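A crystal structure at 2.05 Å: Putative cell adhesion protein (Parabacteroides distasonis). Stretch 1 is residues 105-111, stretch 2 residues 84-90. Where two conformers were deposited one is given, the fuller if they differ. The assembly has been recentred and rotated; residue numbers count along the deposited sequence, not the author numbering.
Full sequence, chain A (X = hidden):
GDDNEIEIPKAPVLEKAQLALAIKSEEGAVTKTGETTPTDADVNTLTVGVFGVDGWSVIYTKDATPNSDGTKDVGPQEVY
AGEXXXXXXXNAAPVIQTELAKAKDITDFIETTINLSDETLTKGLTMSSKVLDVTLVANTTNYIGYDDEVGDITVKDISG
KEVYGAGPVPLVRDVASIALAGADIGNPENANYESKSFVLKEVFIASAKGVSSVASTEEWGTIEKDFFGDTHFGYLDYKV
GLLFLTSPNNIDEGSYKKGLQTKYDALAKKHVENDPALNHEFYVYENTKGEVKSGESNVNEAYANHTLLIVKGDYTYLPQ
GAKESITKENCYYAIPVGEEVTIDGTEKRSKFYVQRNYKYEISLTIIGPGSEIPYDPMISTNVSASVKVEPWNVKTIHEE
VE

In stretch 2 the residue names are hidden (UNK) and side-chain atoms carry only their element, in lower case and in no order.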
# COMPACT_ATOMS: atom_id res chain seq x y z
N ASP A 105 14.52 0.96 -20.74
CA ASP A 105 14.27 2.38 -20.62
C ASP A 105 13.59 2.60 -19.28
O ASP A 105 12.98 1.67 -18.70
CB ASP A 105 13.35 2.88 -21.72
CG ASP A 105 12.02 2.14 -21.72
OD1 ASP A 105 12.00 0.98 -22.19
OD2 ASP A 105 11.01 2.69 -21.23
N ILE A 106 13.61 3.85 -18.83
CA ILE A 106 13.17 4.20 -17.51
C ILE A 106 11.67 3.96 -17.35
O ILE A 106 11.21 3.47 -16.29
CB ILE A 106 13.61 5.68 -17.19
CG1 ILE A 106 13.44 6.00 -15.70
CG2 ILE A 106 12.88 6.66 -18.05
CD1 ILE A 106 14.63 5.61 -14.89
N THR A 107 10.89 4.23 -18.39
CA THR A 107 9.43 4.04 -18.27
C THR A 107 9.05 2.58 -18.04
O THR A 107 8.27 2.32 -17.14
CB THR A 107 8.67 4.53 -19.46
OG1 THR A 107 9.00 5.89 -19.66
CG2 THR A 107 7.14 4.39 -19.27
N ASP A 108 9.57 1.64 -18.86
CA ASP A 108 9.30 0.20 -18.62
C ASP A 108 9.78 -0.23 -17.24
O ASP A 108 9.13 -1.03 -16.59
CB ASP A 108 9.92 -0.71 -19.70
CG ASP A 108 9.22 -0.55 -21.06
OD1 ASP A 108 8.01 -0.72 -21.04
OD2 ASP A 108 9.83 -0.25 -22.13
N PHE A 109 10.89 0.35 -16.77
CA PHE A 109 11.41 -0.01 -15.44
C PHE A 109 10.35 0.35 -14.39
O PHE A 109 9.87 -0.51 -13.67
CB PHE A 109 12.77 0.65 -15.21
CG PHE A 109 13.42 0.32 -13.89
CD1 PHE A 109 13.06 0.99 -12.73
CD2 PHE A 109 14.42 -0.61 -13.82
CE1 PHE A 109 13.65 0.68 -11.50
CE2 PHE A 109 15.03 -0.92 -12.63
CZ PHE A 109 14.63 -0.27 -11.45
N ILE A 110 9.93 1.60 -14.34
CA ILE A 110 9.11 2.09 -13.22
C ILE A 110 7.66 1.55 -13.32
O ILE A 110 6.96 1.42 -12.31
CB ILE A 110 9.14 3.65 -13.07
CG1 ILE A 110 8.37 4.33 -14.21
CG2 ILE A 110 10.59 4.15 -12.97
CD1 ILE A 110 8.26 5.92 -14.05
N GLU A 111 7.23 1.25 -14.55
CA GLU A 111 5.92 0.61 -14.81
C GLU A 111 5.88 -0.89 -14.53
O GLU A 111 4.80 -1.48 -14.63
CB GLU A 111 5.47 0.85 -16.26
CG GLU A 111 5.04 2.30 -16.53
CD GLU A 111 3.65 2.60 -15.92
OE1 GLU A 111 2.78 1.69 -15.77
OE2 GLU A 111 3.43 3.75 -15.55
N UNK A 84 22.45 10.37 -16.97
CA UNK A 84 21.60 9.22 -16.78
C UNK A 84 20.45 9.49 -15.83
O UNK A 84 20.52 10.39 -14.96
c UNK A 84 22.42 8.00 -16.31
N UNK A 85 19.41 8.69 -15.99
CA UNK A 85 18.28 8.66 -15.09
C UNK A 85 18.39 7.39 -14.24
O UNK A 85 18.61 6.31 -14.76
n UNK A 85 16.37 12.17 -16.96
c UNK A 85 16.35 11.51 -18.10
c UNK A 85 16.72 10.06 -16.49
n UNK A 85 16.56 10.23 -17.84
c UNK A 85 16.99 8.72 -15.88
c UNK A 85 16.60 11.28 -15.93
N UNK A 86 18.30 7.57 -12.92
CA UNK A 86 18.57 6.52 -11.94
C UNK A 86 17.37 6.39 -11.03
O UNK A 86 16.86 7.39 -10.55
c UNK A 86 19.78 6.88 -11.09
c UNK A 86 21.00 7.12 -11.99
c UNK A 86 20.07 5.85 -10.04
N UNK A 87 16.93 5.16 -10.80
CA UNK A 87 15.86 4.86 -9.87
C UNK A 87 16.26 3.65 -9.01
O UNK A 87 16.92 2.72 -9.47
c UNK A 87 14.49 4.67 -10.60
c UNK A 87 13.39 4.22 -9.61
c UNK A 87 14.61 3.69 -11.78
N UNK A 88 15.87 3.68 -7.74
CA UNK A 88 16.24 2.66 -6.81
C UNK A 88 14.97 2.03 -6.29
O UNK A 88 14.03 2.74 -5.89
c UNK A 88 17.42 2.22 -4.60
c UNK A 88 18.20 4.05 -6.17
c UNK A 88 17.00 3.29 -5.63
N UNK A 89 14.95 0.70 -6.28
CA UNK A 89 13.87 -0.07 -5.72
C UNK A 89 14.39 -0.94 -4.58
O UNK A 89 15.30 -1.74 -4.75
c UNK A 89 12.09 -1.90 -6.13
c UNK A 89 12.56 -0.13 -7.93
c UNK A 89 13.19 -0.98 -6.80
N UNK A 90 13.78 -0.82 -3.42
CA UNK A 90 14.10 -1.71 -2.29
C UNK A 90 13.18 -2.91 -2.25
O UNK A 90 11.97 -2.79 -2.46
c UNK A 90 14.00 -0.95 -0.93

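Position 84 carries a single side-chain carbon and nothing beyond it. This CB is 8.3 Å from CD1 of Ile 106, its nearest atom in stretch 1, so the assignment rests on the atom count alone: Ala 84.

Position 85 has one carbon leading into a five-membered ring of three carbons and two nitrogens, the imidazole pattern. Its CA-to-CB bond points toward the helix, yet the ring at the end leads away. The contact is accordingly made at the root of the side chain, with CB of position 85 lying 4.0 Å from CD1 of Ile 106. The residue is His 85.

Position 86 shows three carbons, one attached to CA and carrying the other two. Branching at the first carbon with no further atoms means Val 86. Its CA-to-CB bond points away, as expected for the next residue along a strand, and CB of Val 86 is 6.5 Å from CD1 of Ile 106.

Position 87 repeats the three-carbon branched pattern, but its CA-to-CB bond points toward the helix. One terminal methyl lies close to three residues of stretch 1. The residue is Val 87, modelled with two conformers; in the one given, chi1 is 50° (p). Its CG1 is 3.2 Å from CE1 of Phe 109, a tight approach for two carbons, 3.7 Å from CD1 of Ile 106 and 4.2 Å from CG2 of Ile 110.

Position 88 again has one carbon bearing two others. Its CA-to-CB bond points away, with CB of position 88 7.2 Å from CZ of Phe 109. It is Val 88.

Position 89 has the same forked three-carbon side chain; its CA-to-CB bond points toward the helix, and the side chain reaches the ring of Phe 109. This is Val 89, whose CG2 lies 3.8 Å from CE1 of Phe 109.

Position 90 returns to a single carbon, its CB 10.6 Å from CZ of Phe 109: Ala 90.

The contact follows from strand alternation. Helix and strand run nearly parallel, their directions 7° apart and their axes 10.0 Å apart at closest approach. Ile 106 and Phe 109 both direct CA-to-CB toward the strand; that of Ile 110 points sideways, and it contributes less. No hydrogen bond crosses the interface. Apolar packing centred on Val 87 dominates: Ile 106, Phe 109, Ile 110, Val 87 and Val 89 give about 215 of the 251 Å² buried. Asp 105 OD2 accepts from Asp 108 N at 3.0 Å, capping the helix without touching the strand.

Stretch 2, residues 84-90: AHVVVVA
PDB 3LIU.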